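Local coordinates for G protein alpha subunit (Entamoeba histolytica, PDB 4FID) that binds guanine nucleotides as the alpha subunit of a heterotrimeric G protein and probably acts as a GTP-hydrolysing transducer of transmembrane signals, at residues Pro5-Leu11 and Pro162-Val168; Lys26-Gly30 and Ile315-Met320. All coordinates share one frame; numbering follows the deposited sequence.

Contact 1. Residues Pro5-Leu11 and Pro162-Val168; sequences PITVMLL and PFHLIDV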
# COMPACT_ATOMS: atom_id res chain seq x y z
N PRO A 5 -7.57 23.89 -10.59
CA PRO A 5 -7.57 22.42 -10.65
C PRO A 5 -8.45 21.78 -9.58
O PRO A 5 -8.66 22.37 -8.52
CB PRO A 5 -6.10 22.07 -10.38
CG PRO A 5 -5.62 23.19 -9.53
CD PRO A 5 -6.30 24.42 -10.07
N ILE A 6 -8.96 20.59 -9.87
CA ILE A 6 -9.66 19.80 -8.87
C ILE A 6 -8.65 19.25 -7.86
O ILE A 6 -7.65 18.61 -8.24
CB ILE A 6 -10.44 18.64 -9.51
CG1 ILE A 6 -11.47 19.17 -10.51
CG2 ILE A 6 -11.12 17.78 -8.44
CD1 ILE A 6 -12.40 18.09 -11.02
N THR A 7 -8.91 19.50 -6.58
CA THR A 7 -7.99 19.13 -5.54
C THR A 7 -8.39 17.84 -4.82
O THR A 7 -9.52 17.67 -4.39
CB THR A 7 -7.81 20.28 -4.57
OG1 THR A 7 -7.14 21.34 -5.25
CG2 THR A 7 -6.97 19.85 -3.37
N VAL A 8 -7.43 16.95 -4.68
CA VAL A 8 -7.67 15.66 -4.07
C VAL A 8 -6.62 15.43 -3.02
O VAL A 8 -5.43 15.61 -3.27
CB VAL A 8 -7.54 14.54 -5.11
CG1 VAL A 8 -7.69 13.20 -4.44
CG2 VAL A 8 -8.58 14.73 -6.21
N MSE A 9 -7.06 15.02 -1.84
CA MSE A 9 -6.18 14.80 -0.70
C MSE A 9 -6.17 13.33 -0.32
O MSE A 9 -7.24 12.76 -0.06
CB MSE A 9 -6.63 15.66 0.47
CG MSE A 9 -5.81 15.47 1.72
SE MSE A 9 -6.26 16.69 3.20
CE MSE A 9 -5.38 18.34 2.61
N LEU A 10 -4.99 12.71 -0.29
CA LEU A 10 -4.87 11.32 0.16
C LEU A 10 -4.54 11.26 1.64
O LEU A 10 -3.53 11.81 2.07
CB LEU A 10 -3.79 10.57 -0.61
CG LEU A 10 -4.09 10.21 -2.06
CD1 LEU A 10 -2.97 9.36 -2.60
CD2 LEU A 10 -5.43 9.51 -2.19
N LEU A 11 -5.40 10.59 2.40
CA LEU A 11 -5.15 10.27 3.81
C LEU A 11 -5.06 8.77 4.02
O LEU A 11 -5.59 8.00 3.25
CB LEU A 11 -6.27 10.80 4.71
CG LEU A 11 -6.40 12.30 5.09
CD1 LEU A 11 -5.08 13.02 5.22
CD2 LEU A 11 -7.31 13.04 4.13
N PRO A 162 -7.66 19.41 -15.13
CA PRO A 162 -6.52 19.54 -14.21
C PRO A 162 -6.82 19.03 -12.77
O PRO A 162 -7.83 19.41 -12.18
CB PRO A 162 -6.28 21.05 -14.18
CG PRO A 162 -7.65 21.63 -14.38
CD PRO A 162 -8.37 20.68 -15.32
N PHE A 163 -5.94 18.18 -12.25
CA PHE A 163 -6.03 17.73 -10.86
C PHE A 163 -4.80 18.10 -10.04
O PHE A 163 -3.69 18.18 -10.56
CB PHE A 163 -6.26 16.22 -10.80
CG PHE A 163 -7.66 15.81 -11.06
CD1 PHE A 163 -8.46 15.36 -10.04
CD2 PHE A 163 -8.20 15.89 -12.34
CE1 PHE A 163 -9.78 14.98 -10.29
CE2 PHE A 163 -9.51 15.51 -12.60
CZ PHE A 163 -10.30 15.05 -11.57
N HIS A 164 -5.01 18.33 -8.75
CA HIS A 164 -3.90 18.58 -7.84
C HIS A 164 -4.01 17.60 -6.68
O HIS A 164 -5.06 17.49 -6.03
CB HIS A 164 -3.89 20.03 -7.37
CG HIS A 164 -2.77 20.34 -6.43
ND1 HIS A 164 -1.48 20.55 -6.86
CD2 HIS A 164 -2.75 20.50 -5.09
CE1 HIS A 164 -0.71 20.82 -5.82
NE2 HIS A 164 -1.46 20.80 -4.73
N LEU A 165 -2.92 16.88 -6.43
CA LEU A 165 -2.95 15.76 -5.50
C LEU A 165 -2.11 16.16 -4.29
O LEU A 165 -0.95 16.56 -4.44
CB LEU A 165 -2.39 14.50 -6.19
CG LEU A 165 -2.53 13.09 -5.60
CD1 LEU A 165 -1.63 12.90 -4.40
CD2 LEU A 165 -3.96 12.77 -5.21
N ILE A 166 -2.71 16.09 -3.10
CA ILE A 166 -1.99 16.35 -1.85
C ILE A 166 -1.89 15.08 -1.06
O ILE A 166 -2.89 14.56 -0.57
CB ILE A 166 -2.72 17.38 -0.98
CG1 ILE A 166 -2.96 18.67 -1.78
CG2 ILE A 166 -1.94 17.61 0.37
CD1 ILE A 166 -3.97 19.59 -1.16
N ASP A 167 -0.67 14.55 -0.94
CA ASP A 167 -0.42 13.28 -0.23
C ASP A 167 0.06 13.57 1.19
O ASP A 167 1.20 13.99 1.39
CB ASP A 167 0.59 12.43 -1.01
CG ASP A 167 0.96 11.15 -0.30
OD1 ASP A 167 1.90 10.48 -0.79
OD2 ASP A 167 0.35 10.79 0.73
N VAL A 168 -0.81 13.37 2.17
CA VAL A 168 -0.47 13.70 3.56
C VAL A 168 0.07 12.48 4.30
O VAL A 168 -0.66 11.53 4.53
CB VAL A 168 -1.68 14.24 4.34
CG1 VAL A 168 -1.24 14.73 5.69
CG2 VAL A 168 -2.38 15.35 3.57
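In the Ras-like domain of this G-alpha subunit, Ile6-Leu10 and Phe163-Asp167 pair as neighbouring parallel strands of the central sheet, the first leading into the P-loop and the second ending at the nucleotide site. Their axes differ by 24°, the usual twist of such a sheet. Thr7, Met9 and Leu11 bond their peptides to strand 187-193 on the other side; Ile6, Val8 and Leu10 bond here, in a ladder of six that alternates in direction. It runs from Ile6 N to Pro162 O (2.8 Å) to Val168 N on Leu10 O (3.1 Å), and CA-H groups such as that of Phe163 add weaker contacts to the same carbonyls.

Side chains alternate between the two faces. Ile6 and Phe163 lie side by side on the face packed against helix 312-332. Ile6 sets CB over one face of the Phe163 ring, a CH-pi contact 4.0 Å from CB to the ring centroid; with CG2 anti to the backbone N (chi1 -60° for CG1), that methyl meets CE1 at 3.6 Å. Val8 CG2 meets the ring at its edge, in plane, 3.9 Å from CD1. Beta-branched residues suit these places because they fill space close to the backbone. Farther along, Leu165 CD2 reaches across to Val8 CG1 (3.8 Å) and to Leu10. At the strand's end on this face, Asp167 OD2 forms a salt bridge to Lys18 of the P-loop.

On the reverse face, His164 sits beside Thr7 at the more exposed end, and its ring nitrogens are hydrogen-bonded by Asp155 and Glu153 of the adjoining strand; beyond it the surface turns apolar with Ile166 and Met9, a selenomethionine here. Where the strands splay apart, Leu11 CD1 still touches Val168 CB at 3.7 Å.

Contact 2. Residues Lys26-Gly30 and Ile315-Met320; sequences KILFG and IKRVFM
Leu28 and Phe29, at the C-terminal end of the P-loop helix 18-28, reach across to helix 312-332 with unequal closeness. Leu28 makes the tighter approach: one methyl, CD1, lies against the start of the 315-320 turn, 3.6 Å from Lys316 N and 3.8 Å from Lys316 CB. Its CG lies beside the backbone N (chi1 -65°), anti to the carbonyl carbon, and an extended second torsion carries CD1 outward to that backbone. The same methyl meets Ile315 CG2 at 4.1 Å. Ile315 is buried and also touches Ile21, Gln24 and Leu25 of the P-loop helix, a place that suits a branched apolar side chain.

These helices lie on the same side of the Ras-like domain's central sheet: 18-28 follows the nucleotide-binding loop, and 312-332 is the C-terminal helix, which in other G-alpha proteins is a principal receptor-binding element, probably here too. Phe29 is the first residue to leave helical geometry, and its ring reaches toward helix 312-332 where the chain leaves the helix. Its CE2 comes within 4.0 Å of Phe319 CD2, the two rings meeting obliquely. Phe319, itself buried, also rests on Leu25, so two aromatic side chains, long enough to meet, connect the helices here.

The solvent side is looser in its ends. Lys316 sets CG 4.1 Å from Phe29 CZ, but its extended, exposed remainder leads away from helix 18-28; a lysine can thus pair an apolar stem with a charged end. Met320, a poorly ordered selenomethionine, offers SE to Phe29 CZ at a loose 4.5 Å. Val158, from a nearby loop, touches both Phe29 and Met320 along this outer margin.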
# COMPACT_ATOMS: atom_id res chain seq x y z
N LYS A 26 0.80 9.47 -10.65
CA LYS A 26 1.84 10.22 -11.36
C LYS A 26 2.27 9.46 -12.61
O LYS A 26 2.48 10.08 -13.65
CB LYS A 26 3.05 10.55 -10.48
CG LYS A 26 3.76 11.83 -10.90
CD LYS A 26 5.14 11.99 -10.25
CE LYS A 26 5.83 13.29 -10.73
NZ LYS A 26 7.28 13.39 -10.40
N ILE A 27 2.38 8.12 -12.52
CA ILE A 27 2.73 7.33 -13.70
C ILE A 27 1.62 7.43 -14.76
O ILE A 27 1.90 7.62 -15.93
CB ILE A 27 2.97 5.81 -13.42
CG1 ILE A 27 4.11 5.54 -12.43
CG2 ILE A 27 3.31 5.12 -14.71
CD1 ILE A 27 5.33 6.29 -12.75
N LEU A 28 0.37 7.28 -14.32
CA LEU A 28 -0.76 7.18 -15.25
C LEU A 28 -1.17 8.51 -15.85
O LEU A 28 -1.61 8.56 -16.99
CB LEU A 28 -1.98 6.57 -14.55
CG LEU A 28 -1.85 5.12 -14.09
CD1 LEU A 28 -3.00 4.72 -13.16
CD2 LEU A 28 -1.77 4.22 -15.29
N PHE A 29 -1.05 9.59 -15.09
CA PHE A 29 -1.57 10.86 -15.56
C PHE A 29 -0.55 11.99 -15.49
O PHE A 29 -0.64 12.95 -16.24
CB PHE A 29 -2.83 11.24 -14.78
CG PHE A 29 -3.93 10.20 -14.82
CD1 PHE A 29 -4.67 9.98 -15.97
CD2 PHE A 29 -4.26 9.47 -13.68
CE1 PHE A 29 -5.69 9.04 -16.00
CE2 PHE A 29 -5.28 8.55 -13.70
CZ PHE A 29 -5.99 8.32 -14.87
N GLY A 30 0.42 11.87 -14.57
CA GLY A 30 1.52 12.81 -14.51
C GLY A 30 2.52 12.44 -15.60
O GLY A 30 2.14 11.83 -16.60
N ILE A 315 -5.88 0.81 -10.86
CA ILE A 315 -5.96 2.19 -10.37
C ILE A 315 -6.47 3.18 -11.43
O ILE A 315 -7.18 4.13 -11.09
CB ILE A 315 -4.62 2.70 -9.79
CG1 ILE A 315 -4.24 1.89 -8.56
CG2 ILE A 315 -4.72 4.18 -9.47
CD1 ILE A 315 -5.38 1.71 -7.56
N LYS A 316 -6.12 2.97 -12.70
CA LYS A 316 -6.65 3.79 -13.79
C LYS A 316 -8.18 3.67 -13.90
O LYS A 316 -8.89 4.66 -13.88
CB LYS A 316 -6.01 3.43 -15.14
CG LYS A 316 -6.21 4.47 -16.26
CD LYS A 316 -6.10 3.84 -17.66
CE LYS A 316 -5.89 4.91 -18.75
NZ LYS A 316 -5.91 4.40 -20.19
N ARG A 317 -8.68 2.45 -13.98
CA ARG A 317 -10.11 2.23 -14.08
C ARG A 317 -10.83 2.84 -12.88
O ARG A 317 -11.84 3.52 -13.02
CB ARG A 317 -10.41 0.74 -14.26
CG ARG A 317 -11.86 0.35 -14.16
CD ARG A 317 -12.01 -1.17 -14.14
NE ARG A 317 -11.17 -1.80 -13.12
CZ ARG A 317 -11.11 -3.12 -12.87
NH1 ARG A 317 -11.86 -3.97 -13.57
NH2 ARG A 317 -10.31 -3.59 -11.93
N VAL A 318 -10.28 2.62 -11.69
CA VAL A 318 -10.91 3.09 -10.46
C VAL A 318 -10.88 4.61 -10.25
O VAL A 318 -11.86 5.21 -9.82
CB VAL A 318 -10.32 2.41 -9.22
CG1 VAL A 318 -10.86 3.06 -7.97
CG2 VAL A 318 -10.67 0.94 -9.25
N PHE A 319 -9.76 5.25 -10.57
CA PHE A 319 -9.73 6.69 -10.39
C PHE A 319 -10.69 7.40 -11.36
O PHE A 319 -11.18 8.50 -11.09
CB PHE A 319 -8.32 7.24 -10.51
CG PHE A 319 -8.23 8.67 -10.13
CD1 PHE A 319 -8.30 9.05 -8.80
CD2 PHE A 319 -8.16 9.65 -11.10
CE1 PHE A 319 -8.25 10.38 -8.43
CE2 PHE A 319 -8.11 10.98 -10.74
CZ PHE A 319 -8.16 11.35 -9.40
N MSE A 320 -10.94 6.73 -12.49
CA MSE A 320 -11.88 7.19 -13.52
C MSE A 320 -13.32 7.30 -13.01
O MSE A 320 -13.95 8.35 -13.13
CB MSE A 320 -11.84 6.23 -14.70
CG MSE A 320 -11.85 6.92 -16.04
SE MSE A 320 -10.09 7.59 -16.56
CE MSE A 320 -9.22 5.87 -16.87

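Strand 6-12 runs through the P-loop into helix 18-28, so contact 1 and contact 2 hold the two ends of one strand-loop-helix unit, their centres 13 Å apart. They join directly where Phe163 CE1 of contact 1 packs against Phe319 CZ of contact 2 at 4.1 Å, placing helix 312-332 against the sheet as well as against the P-loop helix. Both approach the bound GDP: the side chain of Asp167 lies about 6 Å from it and that of Ile315 about 7 Å. Asp167 lies near Lys18, whereas Ile315 is about 5 Å, side chain to side chain, from both Ala309 and Asn236, so the contacts stand behind different parts of the pocket.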